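Local coordinates for oligopeptide-binding protein AppA (Bacillus subtilis, PDB 1XOC) that binds oligopeptides for uptake by the App permease, an ABC transport system that can replace Opp in sporulation and genetic competence, at residues Trp344-Thr347 with Leu353-Asp356. Numbering follows the deposited sequence.
Sequences WKDT and LDKD. With ZN (zinc ion), chain M.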
ATOM      1  N   TRP A 344      35.500   0.983  -0.903  1.00 32.02           N
ATOM      2  CA  TRP A 344      35.312  -0.416  -1.279  1.00 32.14           C
ATOM      3  C   TRP A 344      36.236  -0.806  -2.425  1.00 32.97           C
ATOM      4  O   TRP A 344      36.250  -0.157  -3.472  1.00 34.37           O
ATOM      5  CB  TRP A 344      33.849  -0.684  -1.657  1.00 31.45           C
ATOM      6  CG  TRP A 344      32.955  -0.624  -0.491  1.00 30.35           C
ATOM      7  CD1 TRP A 344      32.262   0.469  -0.047  1.00 30.32           C
ATOM      8  CD2 TRP A 344      32.654  -1.689   0.423  1.00 29.22           C
ATOM      9  NE1 TRP A 344      31.551   0.149   1.084  1.00 29.71           N
ATOM     10  CE2 TRP A 344      31.768  -1.167   1.392  1.00 29.02           C
ATOM     11  CE3 TRP A 344      33.029  -3.033   0.507  1.00 29.35           C
ATOM     12  CZ2 TRP A 344      31.268  -1.939   2.445  1.00 29.46           C
ATOM     13  CZ3 TRP A 344      32.528  -3.804   1.553  1.00 30.04           C
ATOM     14  CH2 TRP A 344      31.642  -3.252   2.501  1.00 30.10           C
ATOM     15  N   LYS A 345      37.032  -1.849  -2.210  1.00 32.61           N
ATOM     16  CA  LYS A 345      37.777  -2.481  -3.290  1.00 32.78           C
ATOM     17  C   LYS A 345      38.077  -3.920  -2.906  1.00 32.27           C
ATOM     18  O   LYS A 345      38.140  -4.249  -1.727  1.00 32.27           O
ATOM     19  CB  LYS A 345      39.058  -1.696  -3.607  1.00 32.85           C
ATOM     20  CG  LYS A 345      40.254  -2.005  -2.747  1.00 34.28           C
ATOM     21  CD  LYS A 345      41.538  -1.387  -3.341  1.00 34.79           C
ATOM     22  CE  LYS A 345      41.557   0.153  -3.212  1.00 37.04           C
ATOM     23  NZ  LYS A 345      40.541   0.874  -4.055  1.00 37.48           N
ATOM     24  N   ASP A 346      38.210  -4.787  -3.901  1.00 32.34           N
ATOM     25  CA  ASP A 346      38.544  -6.180  -3.649  1.00 32.17           C
ATOM     26  C   ASP A 346      40.001  -6.209  -3.186  1.00 31.85           C
ATOM     27  O   ASP A 346      40.889  -5.795  -3.925  1.00 31.88           O
ATOM     28  CB  ASP A 346      38.357  -6.996  -4.928  1.00 32.52           C
ATOM     29  CG  ASP A 346      38.708  -8.494  -4.741  1.00 33.61           C
ATOM     30  OD1 ASP A 346      39.083  -8.974  -3.622  1.00 37.95           O
ATOM     31  OD2 ASP A 346      38.628  -9.230  -5.745  1.00 37.60           O
ATOM     32  N   THR A 347      40.229  -6.678  -1.960  1.00 31.57           N
ATOM     33  CA  THR A 347      41.577  -6.736  -1.388  1.00 31.78           C
ATOM     34  C   THR A 347      42.034  -8.163  -1.117  1.00 31.78           C
ATOM     35  O   THR A 347      43.038  -8.376  -0.437  1.00 32.30           O
ATOM     36  CB  THR A 347      41.642  -5.975  -0.060  1.00 31.69           C
ATOM     37  OG1 THR A 347      40.689  -6.532   0.854  1.00 32.62           O
ATOM     38  CG2 THR A 347      41.345  -4.510  -0.273  1.00 31.96           C
ATOM     39  N   LEU A 353      33.941  -6.975  -3.487  1.00 27.75           N
ATOM     40  CA  LEU A 353      34.507  -5.813  -2.812  1.00 28.23           C
ATOM     41  C   LEU A 353      34.625  -6.009  -1.312  1.00 28.35           C
ATOM     42  O   LEU A 353      33.793  -6.672  -0.694  1.00 28.09           O
ATOM     43  CB  LEU A 353      33.672  -4.562  -3.094  1.00 28.11           C
ATOM     44  CG  LEU A 353      33.511  -4.173  -4.566  1.00 28.45           C
ATOM     45  CD1 LEU A 353      32.475  -3.088  -4.700  1.00 29.33           C
ATOM     46  CD2 LEU A 353      34.815  -3.720  -5.175  1.00 30.35           C
ATOM     47  N   ASP A 354      35.624  -5.345  -0.737  1.00 28.33           N
ATOM     48  CA  ASP A 354      36.048  -5.543   0.638  1.00 28.86           C
ATOM     49  C   ASP A 354      36.231  -4.144   1.278  1.00 28.96           C
ATOM     50  O   ASP A 354      36.675  -3.222   0.608  1.00 28.75           O
ATOM     51  CB  ASP A 354      37.374  -6.341   0.636  1.00 28.80           C
ATOM     52  CG  ASP A 354      37.210  -7.788   0.117  1.00 29.06           C
ATOM     53  OD1 ASP A 354      36.718  -8.614   0.902  1.00 31.03           O
ATOM     54  OD2 ASP A 354      37.539  -8.206  -1.033  1.00 32.57           O
ATOM     55  N   LYS A 355      35.851  -3.983   2.547  1.00 29.42           N
ATOM     56  CA  LYS A 355      36.106  -2.770   3.312  1.00 30.12           C
ATOM     57  C   LYS A 355      36.121  -3.073   4.805  1.00 30.40           C
ATOM     58  O   LYS A 355      35.205  -3.703   5.324  1.00 30.18           O
ATOM     59  CB  LYS A 355      35.063  -1.697   3.014  1.00 30.22           C
ATOM     60  CG  LYS A 355      35.213  -0.459   3.884  1.00 30.46           C
ATOM     61  CD  LYS A 355      34.320   0.671   3.436  1.00 30.37           C
ATOM     62  CE  LYS A 355      34.499   1.864   4.348  1.00 32.26           C
ATOM     63  NZ  LYS A 355      33.859   3.051   3.740  1.00 33.40           N
ATOM     64  N   ASP A 356      37.174  -2.620   5.480  1.00 31.22           N
ATOM     65  CA  ASP A 356      37.319  -2.758   6.933  1.00 31.95           C
ATOM     66  C   ASP A 356      37.005  -4.177   7.419  1.00 32.14           C
ATOM     67  O   ASP A 356      36.245  -4.358   8.367  1.00 32.38           O
ATOM     68  CB  ASP A 356      36.432  -1.726   7.649  1.00 32.48           C
ATOM     69  CG  ASP A 356      36.828  -0.275   7.335  1.00 34.25           C
ATOM     70  OD1 ASP A 356      38.044   0.011   7.204  1.00 35.96           O
ATOM     71  OD2 ASP A 356      35.914   0.581   7.225  1.00 37.37           O
TER
HETATM   72 ZN    ZN M 531      36.674 -10.268  -1.008  1.00 45.91          ZN
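One carboxylate oxygen, OD2 of D354, is shared between a zinc ion, bound at 2.2 Å, and the backbone N-H of T347, which meets it on the anti side, 34° out of the carboxylate plane; OD1 of D354 binds the zinc more loosely at 2.5 Å. The example illustrates how a metal ligand can also fasten the backbone of its own loop. D346 lies alongside without bonding to D354: OD1 of D346 stands 3.1 Å from OD2 of D354 and 3.8 Å from the zinc, too far to be a ligand, and its carboxylate instead receives backbone N-H groups of N348 and G351. N348, D350 and I352 complete the site. Joining helix 332-341 to strand 354-355, this D-x-N-x-D-G-x-x-D segment resembles the DxDxDG calcium-binding loops of EF-hand type, here holding zinc.

K345 and D354 form a single antiparallel hydrogen-bonded bridge, K345 N to D354 O at 3.2 Å and D354 N to K345 O at 2.9 Å. K355 CB sits over one face of the W344 indole, 3.4 Å from the centroid of the six-membered ring, a CH-pi contact. With CG anti to the backbone N (chi1 175°), the extended K355 chain brings CD to 3.7 Å from W344 NE1, and NZ ends on the carbonyl of A342. Were W344 an alanine, K355 CB and L353 would probably lose their aromatic partner, leaving a gap beside F360. The zinc charge and the N-H groups given to D346 probably offset the repulsion between the D346 and D354 carboxylates.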